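Local coordinates for fructokinase (Vibrio cholerae serotype O1, PDB 5EYN), which phosphorylates D-fructose with ATP as a sugar kinase of the PfkB family, here holding fructose, ADP, beryllium trifluoride and a calcium ion, at residues 143-148 with 153-158; 169-174 with 191-196. All blocks are in the same frame, centred on the assembly; numbering follows the deposited sequence.

Contact 1 (143-148 with 153-158)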
ATOM      1  N   SER A 143      13.160 -11.898 -10.228  1.00  5.89           N
ATOM      2  CA  SER A 143      13.387 -10.731 -11.061  1.00  5.99           C
ATOM      3  C   SER A 143      13.007  -9.403 -10.446  1.00  5.68           C
ATOM      4  O   SER A 143      13.505  -8.384 -10.912  1.00  6.18           O
ATOM      5  CB  SER A 143      12.727 -10.870 -12.422  1.00  7.55           C
ATOM      6  OG  SER A 143      11.336 -10.776 -12.301  1.00  8.97           O
ATOM      7  N   ILE A 144      12.144  -9.348  -9.445  1.00  5.96           N
ATOM      8  CA  ILE A 144      11.824  -8.069  -8.857  1.00  5.95           C
ATOM      9  C   ILE A 144      13.105  -7.419  -8.323  1.00  6.84           C
ATOM     10  O   ILE A 144      13.245  -6.194  -8.347  1.00  6.93           O
ATOM     11  CB  ILE A 144      10.723  -8.190  -7.791  1.00  6.17           C
ATOM     12  CG1 ILE A 144       9.367  -8.173  -8.483  1.00  6.49           C
ATOM     13  CG2 ILE A 144      10.804  -7.056  -6.758  1.00  6.90           C
ATOM     14  CD1 ILE A 144       8.194  -8.292  -7.537  1.00  6.48           C
ATOM     15  N   ALA A 145      14.056  -8.220  -7.866  1.00  5.64           N
ATOM     16  CA  ALA A 145      15.304  -7.670  -7.355  1.00  6.57           C
ATOM     17  C   ALA A 145      16.101  -6.964  -8.444  1.00  6.73           C
ATOM     18  O   ALA A 145      16.954  -6.141  -8.140  1.00  6.83           O
ATOM     19  CB  ALA A 145      16.137  -8.777  -6.729  1.00  6.67           C
ATOM     20  N   LEU A 146      15.805  -7.294  -9.692  1.00  6.24           N
ATOM     21  CA  LEU A 146      16.466  -6.715 -10.847  1.00  6.28           C
ATOM     22  C   LEU A 146      15.660  -5.592 -11.468  1.00  7.10           C
ATOM     23  O   LEU A 146      16.063  -5.044 -12.475  1.00  7.74           O
ATOM     24  CB  LEU A 146      16.651  -7.791 -11.907  1.00  7.25           C
ATOM     25  CG  LEU A 146      17.280  -9.093 -11.407  1.00  7.98           C
ATOM     26  CD1 LEU A 146      17.399 -10.090 -12.545  1.00  8.12           C
ATOM     27  CD2 LEU A 146      18.643  -8.836 -10.760  1.00  9.48           C
ATOM     28  N   ALA A 147      14.508  -5.244 -10.903  1.00  6.86           N
ATOM     29  CA  ALA A 147      13.612  -4.339 -11.612  1.00  6.92           C
ATOM     30  C   ALA A 147      14.130  -2.913 -11.724  1.00  7.42           C
ATOM     31  O   ALA A 147      13.962  -2.296 -12.770  1.00  9.03           O
ATOM     32  CB  ALA A 147      12.205  -4.357 -10.992  1.00  7.56           C
ATOM     33  N   ASN A 148      14.689  -2.381 -10.639  1.00  6.67           N
ATOM     34  CA  ASN A 148      15.153  -0.998 -10.629  1.00  7.68           C
ATOM     35  C   ASN A 148      16.461  -0.901  -9.893  1.00  7.80           C
ATOM     36  O   ASN A 148      16.823  -1.787  -9.133  1.00  7.88           O
ATOM     37  CB  ASN A 148      14.133  -0.089  -9.957  1.00  8.18           C
ATOM     38  CG  ASN A 148      12.779  -0.174 -10.602  1.00  9.05           C
ATOM     39  OD1 ASN A 148      12.526   0.420 -11.654  1.00  9.93           O
ATOM     40  ND2 ASN A 148      11.895  -0.912  -9.974  1.00  8.94           N
ATOM     41  N   SER A 153      21.694  -3.556  -9.807  1.00  7.54           N
ATOM     42  CA  SER A 153      23.142  -3.683  -9.798  1.00  8.52           C
ATOM     43  C   SER A 153      23.650  -4.350  -8.523  1.00  8.08           C
ATOM     44  O   SER A 153      24.613  -5.116  -8.571  1.00  8.46           O
ATOM     45  CB  SER A 153      23.828  -2.335 -10.045  1.00  9.44           C
ATOM     46  OG  SER A 153      23.468  -1.342  -9.111  1.00 11.30           O
ATOM     47  N   SER A 154      23.019  -4.088  -7.383  1.00  7.74           N
ATOM     48  CA  SER A 154      23.456  -4.732  -6.145  1.00  7.73           C
ATOM     49  C   SER A 154      23.263  -6.246  -6.205  1.00  7.78           C
ATOM     50  O   SER A 154      24.096  -7.007  -5.736  1.00  8.10           O
ATOM     51  CB  SER A 154      22.706  -4.179  -4.931  1.00  8.29           C
ATOM     52  OG  SER A 154      22.998  -2.812  -4.737  1.00  9.07           O
ATOM     53  N   THR A 155      22.168  -6.668  -6.805  1.00  7.44           N
ATOM     54  CA  THR A 155      21.838  -8.069  -6.868  1.00  7.37           C
ATOM     55  C   THR A 155      22.746  -8.768  -7.864  1.00  7.91           C
ATOM     56  O   THR A 155      23.224  -9.861  -7.624  1.00  7.57           O
ATOM     57  CB  THR A 155      20.346  -8.244  -7.225  1.00  7.71           C
ATOM     58  OG1 THR A 155      19.543  -7.670  -6.187  1.00  7.68           O
ATOM     59  CG2 THR A 155      20.020  -9.688  -7.359  1.00  7.77           C
ATOM     60  N   PHE A 156      23.013  -8.133  -8.997  1.00  7.42           N
ATOM     61  CA  PHE A 156      24.000  -8.712  -9.908  1.00  8.12           C
ATOM     62  C   PHE A 156      25.383  -8.838  -9.246  1.00  8.22           C
ATOM     63  O   PHE A 156      26.101  -9.807  -9.494  1.00  9.33           O
ATOM     64  CB  PHE A 156      24.104  -7.931 -11.218  1.00  8.67           C
ATOM     65  CG  PHE A 156      23.042  -8.290 -12.214  1.00  8.12           C
ATOM     66  CD1 PHE A 156      22.993  -9.553 -12.760  1.00  9.74           C
ATOM     67  CD2 PHE A 156      22.131  -7.346 -12.649  1.00  9.14           C
ATOM     68  CE1 PHE A 156      22.027  -9.876 -13.691  1.00  9.94           C
ATOM     69  CE2 PHE A 156      21.170  -7.672 -13.576  1.00  9.16           C
ATOM     70  CZ  PHE A 156      21.117  -8.933 -14.100  1.00  9.96           C
ATOM     71  N   ALA A 157      25.753  -7.880  -8.403  1.00  8.34           N
ATOM     72  CA  ALA A 157      27.023  -7.976  -7.686  1.00  9.26           C
ATOM     73  C   ALA A 157      26.980  -9.144  -6.716  1.00  8.69           C
ATOM     74  O   ALA A 157      27.946  -9.883  -6.600  1.00  9.19           O
ATOM     75  CB  ALA A 157      27.340  -6.677  -6.959  1.00  9.22           C
ATOM     76  N   ALA A 158      25.859  -9.320  -6.023  1.00  8.75           N
ATOM     77  CA  ALA A 158      25.725 -10.439  -5.098  1.00  8.49           C
ATOM     78  C   ALA A 158      25.879 -11.758  -5.841  1.00  8.83           C
ATOM     79  O   ALA A 158      26.565 -12.655  -5.380  1.00  8.75           O
ATOM     80  CB  ALA A 158      24.397 -10.390  -4.381  1.00  8.54           C
TER
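Leu146 and Thr155 meet through methyl groups, CD2 of the leucine lying 3.8 Å from CG2 of the threonine, with the two side chains crossing at about a right angle. The apolar packing continues to Phe156. There CD2 of Leu146 sits over one face of the ring in a CH-pi contact, 4.2 Å from the centroid and 20° off the ring normal, shifted toward the rim at CE2 and CZ. A branched leucine suits this place because its second methyl, CD1, also reaches the rim, 4.2 Å from CZ of Phe156.

Ala145 points its CB toward the helix, where it lies 3.6 Å from OG1 of Thr155, and so small a side chain lets the backbones come to 6.6 Å between the CA atoms of Ala145 and Thr155. These residues join the turn that follows strand 138-142 to helix 151-165, the connection that leads from one parallel strand of the central sheet into the next helix of the ribokinase-like fold. On the far side of this turn Ile144 touches the bound fructose.

No hydrogen bond passes directly between the two segments. Thr155 has CG2 anti to its backbone N (OG1 at chi1 -63°), which turns the methyl to Leu146 while OG1 bonds to Ser151 O within its own helix. Ala145 O in turn accepts from Ser151 OG, and Leu146 O from Arg152 NE.

Contact 2 (169-174 with 191-196). With CA (calcium ion), chain C.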
ATOM      1  N   VAL A 169      23.981 -20.522  -7.711  1.00  8.07           N
ATOM      2  CA  VAL A 169      22.977 -19.499  -7.933  1.00  7.87           C
ATOM      3  C   VAL A 169      21.725 -20.090  -8.547  1.00  8.27           C
ATOM      4  O   VAL A 169      21.772 -20.773  -9.565  1.00  8.52           O
ATOM      5  CB  VAL A 169      23.526 -18.397  -8.865  1.00  8.87           C
ATOM      6  CG1 VAL A 169      22.441 -17.373  -9.162  1.00  9.66           C
ATOM      7  CG2 VAL A 169      24.745 -17.747  -8.246  1.00 10.01           C
ATOM      8  N   SER A 170      20.604 -19.822  -7.888  1.00  7.24           N
ATOM      9  CA  SER A 170      19.289 -20.199  -8.361  1.00  7.07           C
ATOM     10  C   SER A 170      18.528 -18.933  -8.741  1.00  7.48           C
ATOM     11  O   SER A 170      18.580 -17.938  -8.028  1.00  7.46           O
ATOM     12  CB  SER A 170      18.568 -20.948  -7.237  1.00  7.91           C
ATOM     13  OG  SER A 170      17.198 -21.198  -7.500  1.00  8.56           O
ATOM     14  N   PHE A 171      17.814 -18.981  -9.856  1.00  6.86           N
ATOM     15  CA  PHE A 171      17.050 -17.846 -10.339  1.00  6.77           C
ATOM     16  C   PHE A 171      15.674 -18.307 -10.788  1.00  5.70           C
ATOM     17  O   PHE A 171      15.546 -19.292 -11.520  1.00  7.36           O
ATOM     18  CB  PHE A 171      17.816 -17.184 -11.498  1.00  6.66           C
ATOM     19  CG  PHE A 171      17.161 -15.947 -12.063  1.00  7.54           C
ATOM     20  CD1 PHE A 171      16.823 -14.890 -11.249  1.00  7.62           C
ATOM     21  CD2 PHE A 171      16.906 -15.839 -13.419  1.00  9.51           C
ATOM     22  CE1 PHE A 171      16.225 -13.767 -11.760  1.00  7.91           C
ATOM     23  CE2 PHE A 171      16.332 -14.708 -13.935  1.00 10.98           C
ATOM     24  CZ  PHE A 171      15.974 -13.681 -13.101  1.00  8.63           C
ATOM     25  N   ASP A 172      14.649 -17.613 -10.306  1.00  6.54           N
ATOM     26  CA  ASP A 172      13.269 -17.835 -10.727  1.00  7.49           C
ATOM     27  C   ASP A 172      12.777 -16.475 -11.190  1.00  7.55           C
ATOM     28  O   ASP A 172      12.534 -15.604 -10.371  1.00  7.81           O
ATOM     29  CB  ASP A 172      12.434 -18.338  -9.544  1.00  7.57           C
ATOM     30  CG  ASP A 172      10.962 -18.463  -9.843  1.00  8.33           C
ATOM     31  OD1 ASP A 172      10.524 -18.096 -10.943  1.00  8.75           O
ATOM     32  OD2 ASP A 172      10.248 -18.912  -8.928  1.00  9.46           O
ATOM     33  N   PRO A 173      12.693 -16.273 -12.509  1.00  8.67           N
ATOM     34  CA  PRO A 173      12.291 -14.942 -12.972  1.00  8.33           C
ATOM     35  C   PRO A 173      11.065 -14.398 -12.220  1.00  7.34           C
ATOM     36  O   PRO A 173      11.101 -13.263 -11.764  1.00  8.01           O
ATOM     37  CB  PRO A 173      12.065 -15.162 -14.465  1.00 10.98           C
ATOM     38  CG  PRO A 173      13.124 -16.190 -14.823  1.00 11.01           C
ATOM     39  CD  PRO A 173      13.181 -17.120 -13.616  1.00 10.68           C
ATOM     40  N   ASN A 174      10.008 -15.177 -12.070  1.00  8.02           N
ATOM     41  CA  ASN A 174       8.891 -14.736 -11.252  1.00  8.80           C
ATOM     42  C   ASN A 174       8.463 -13.334 -11.685  1.00  8.44           C
ATOM     43  O   ASN A 174       8.457 -12.373 -10.913  1.00  8.24           O
ATOM     44  CB  ASN A 174       9.278 -14.747  -9.771  1.00  9.80           C
ATOM     45  CG  ASN A 174       8.313 -15.497  -8.927  1.00 10.63           C
ATOM     46  OD1 ASN A 174       7.173 -15.755  -9.332  1.00 11.51           O
ATOM     47  ND2 ASN A 174       8.776 -15.908  -7.761  1.00 13.00           N
ATOM     48  N   MET A 191      17.282 -12.038 -18.780  1.00  8.57           N
ATOM     49  CA  MET A 191      18.083 -13.040 -19.466  1.00 10.07           C
ATOM     50  C   MET A 191      19.555 -12.959 -19.078  1.00  9.82           C
ATOM     51  O   MET A 191      20.247 -13.973 -19.098  1.00 10.42           O
ATOM     52  CB  MET A 191      17.892 -12.957 -20.979  1.00 10.72           C
ATOM     53  CG  MET A 191      16.481 -13.344 -21.400  1.00 12.52           C
ATOM     54  SD  MET A 191      15.889 -14.916 -20.737  1.00 15.68           S
ATOM     55  CE  MET A 191      16.864 -16.060 -21.692  1.00 19.15           C
ATOM     56  N   ARG A 192      20.038 -11.776 -18.704  1.00  9.46           N
ATOM     57  CA  ARG A 192      21.389 -11.658 -18.165  1.00 10.35           C
ATOM     58  C   ARG A 192      21.532 -12.502 -16.900  1.00  9.67           C
ATOM     59  O   ARG A 192      22.536 -13.193 -16.726  1.00 10.17           O
ATOM     60  CB  ARG A 192      21.722 -10.191 -17.876  1.00 12.79           C
ATOM     61  CG  ARG A 192      23.129  -9.951 -17.342  1.00 15.57           C
ATOM     62  CD  ARG A 192      23.329  -8.486 -16.964  1.00 17.93           C
ATOM     63  NE  ARG A 192      24.487  -8.325 -16.104  1.00 18.89           N
ATOM     64  CZ  ARG A 192      24.755  -7.252 -15.374  1.00 20.27           C
ATOM     65  NH1 ARG A 192      23.948  -6.209 -15.397  1.00 21.62           N
ATOM     66  NH2 ARG A 192      25.850  -7.230 -14.623  1.00 22.20           N
ATOM     67  N   ALA A 193      20.534 -12.466 -16.020  1.00  8.93           N
ATOM     68  CA  ALA A 193      20.563 -13.279 -14.815  1.00  9.24           C
ATOM     69  C   ALA A 193      20.433 -14.766 -15.144  1.00  8.43           C
ATOM     70  O   ALA A 193      21.082 -15.598 -14.517  1.00  9.10           O
ATOM     71  CB  ALA A 193      19.466 -12.850 -13.861  1.00  8.87           C
ATOM     72  N   VAL A 194      19.582 -15.116 -16.101  1.00  8.64           N
ATOM     73  CA  VAL A 194      19.471 -16.509 -16.520  1.00  9.85           C
ATOM     74  C   VAL A 194      20.855 -17.066 -16.902  1.00 10.10           C
ATOM     75  O   VAL A 194      21.184 -18.213 -16.595  1.00 10.12           O
ATOM     76  CB  VAL A 194      18.484 -16.657 -17.696  1.00  9.66           C
ATOM     77  CG1 VAL A 194      18.562 -18.038 -18.318  1.00 11.44           C
ATOM     78  CG2 VAL A 194      17.059 -16.371 -17.221  1.00  9.97           C
ATOM     79  N   GLY A 195      21.659 -16.236 -17.556  1.00 10.24           N
ATOM     80  CA  GLY A 195      22.999 -16.628 -17.960  1.00 10.86           C
ATOM     81  C   GLY A 195      24.003 -16.795 -16.839  1.00 11.91           C
ATOM     82  O   GLY A 195      25.093 -17.329 -17.062  1.00 15.72           O
ATOM     83  N   LEU A 196      23.648 -16.366 -15.632  1.00  9.79           N
ATOM     84  CA  LEU A 196      24.559 -16.474 -14.493  1.00 10.25           C
ATOM     85  C   LEU A 196      24.206 -17.650 -13.576  1.00  9.69           C
ATOM     86  O   LEU A 196      24.984 -18.019 -12.697  1.00 12.27           O
ATOM     87  CB  LEU A 196      24.507 -15.194 -13.667  1.00  9.98           C
ATOM     88  CG  LEU A 196      25.031 -13.955 -14.388  1.00 10.75           C
ATOM     89  CD1 LEU A 196      24.685 -12.692 -13.630  1.00 11.08           C
ATOM     90  CD2 LEU A 196      26.544 -14.038 -14.599  1.00 12.78           C
TER
HETATM   91 CA    CA C 402       6.125 -17.754  -9.858  1.00 18.29          CA
HETATM   92  O   HOH W   1       7.915 -18.431 -11.496  1.00 11.94           O
HETATM   93  O   HOH W   2       7.573 -18.883  -8.362  1.00 11.83           O
HETATM   94  O   HOH W   3       4.707 -19.668 -10.322  1.00 15.65           O
HETATM   95  O   HOH W   4       5.369 -16.296 -11.649  1.00 14.89           O
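Strand 168-172 approaches helix 186-194 and the loop after it, to 6.8 Å between the CA atoms of Phe171 and Val194 and to 7.4 Å between those of Val169 and Leu196. Phe171 carries most of the contact between them. With CG anti to the backbone N (chi1 -178°), its ring extends from the strand toward the helix, where CB of Ala193 lies over one face, 3.7 Å from the centroid and 15° off the normal, a CH-pi contact. The opposite face has Pro173 N above its centre, and CG2 of Val194 meets the edge in plane, 3.8 Å from CE2 of Phe171. Alanine suits the face because its short side chain lets the helix lie close to the flat ring; the branched valine reaches the rim. Farther along, CB of Val169 packs on the carbonyl O of Leu196, which accepts a hydrogen bond from Lys163 NZ.

This packing belongs to a beta-alpha-beta unit, strand 168-172, helix 186-194 and strand 199-203, of the central sheet. Just beyond the strand, Asn174 OD1 binds the calcium ion at 2.3 Å, and its ND2 bonds to Asp266 OD1. Four waters also coordinate the metal; water 1 donates to Asp172 OD1 and water 2 to OD2, each at 2.7 Å. Asp172 is thus a second-shell residue, whose negative charge would probably help to hold the cation and orient these waters; it also has a long, weak ion pair with Lys201. One short run of chain therefore presents an apolar ring to the helix, an amide oxygen to the calcium ion and a carboxylate to two of its waters.

Overall arrangement
Contacts 1 and 2 are both buried, their centres 10 Å apart on the same side of the chain's centre. Helix 151-165 of contact 1 leads along the chain into strand 168-172 of contact 2. Helix 186-194 is common ground: it supplies one side of contact 2 and also touches Leu146 and Phe156 of contact 1. Each contact sets an aromatic face against an aliphatic carbon, yet Phe156 stands on a helix facing a turn, Phe171 on a strand facing a helix. Ser143 OG and Pro173 O, 2.6 Å apart, probably hydrogen-bond, and Phe156 packs on Leu196 and makes a cation-pi interaction with Arg192. Both contacts reach the fructose pocket, but only contact 2 also reaches the beryllium trifluoride and the metal.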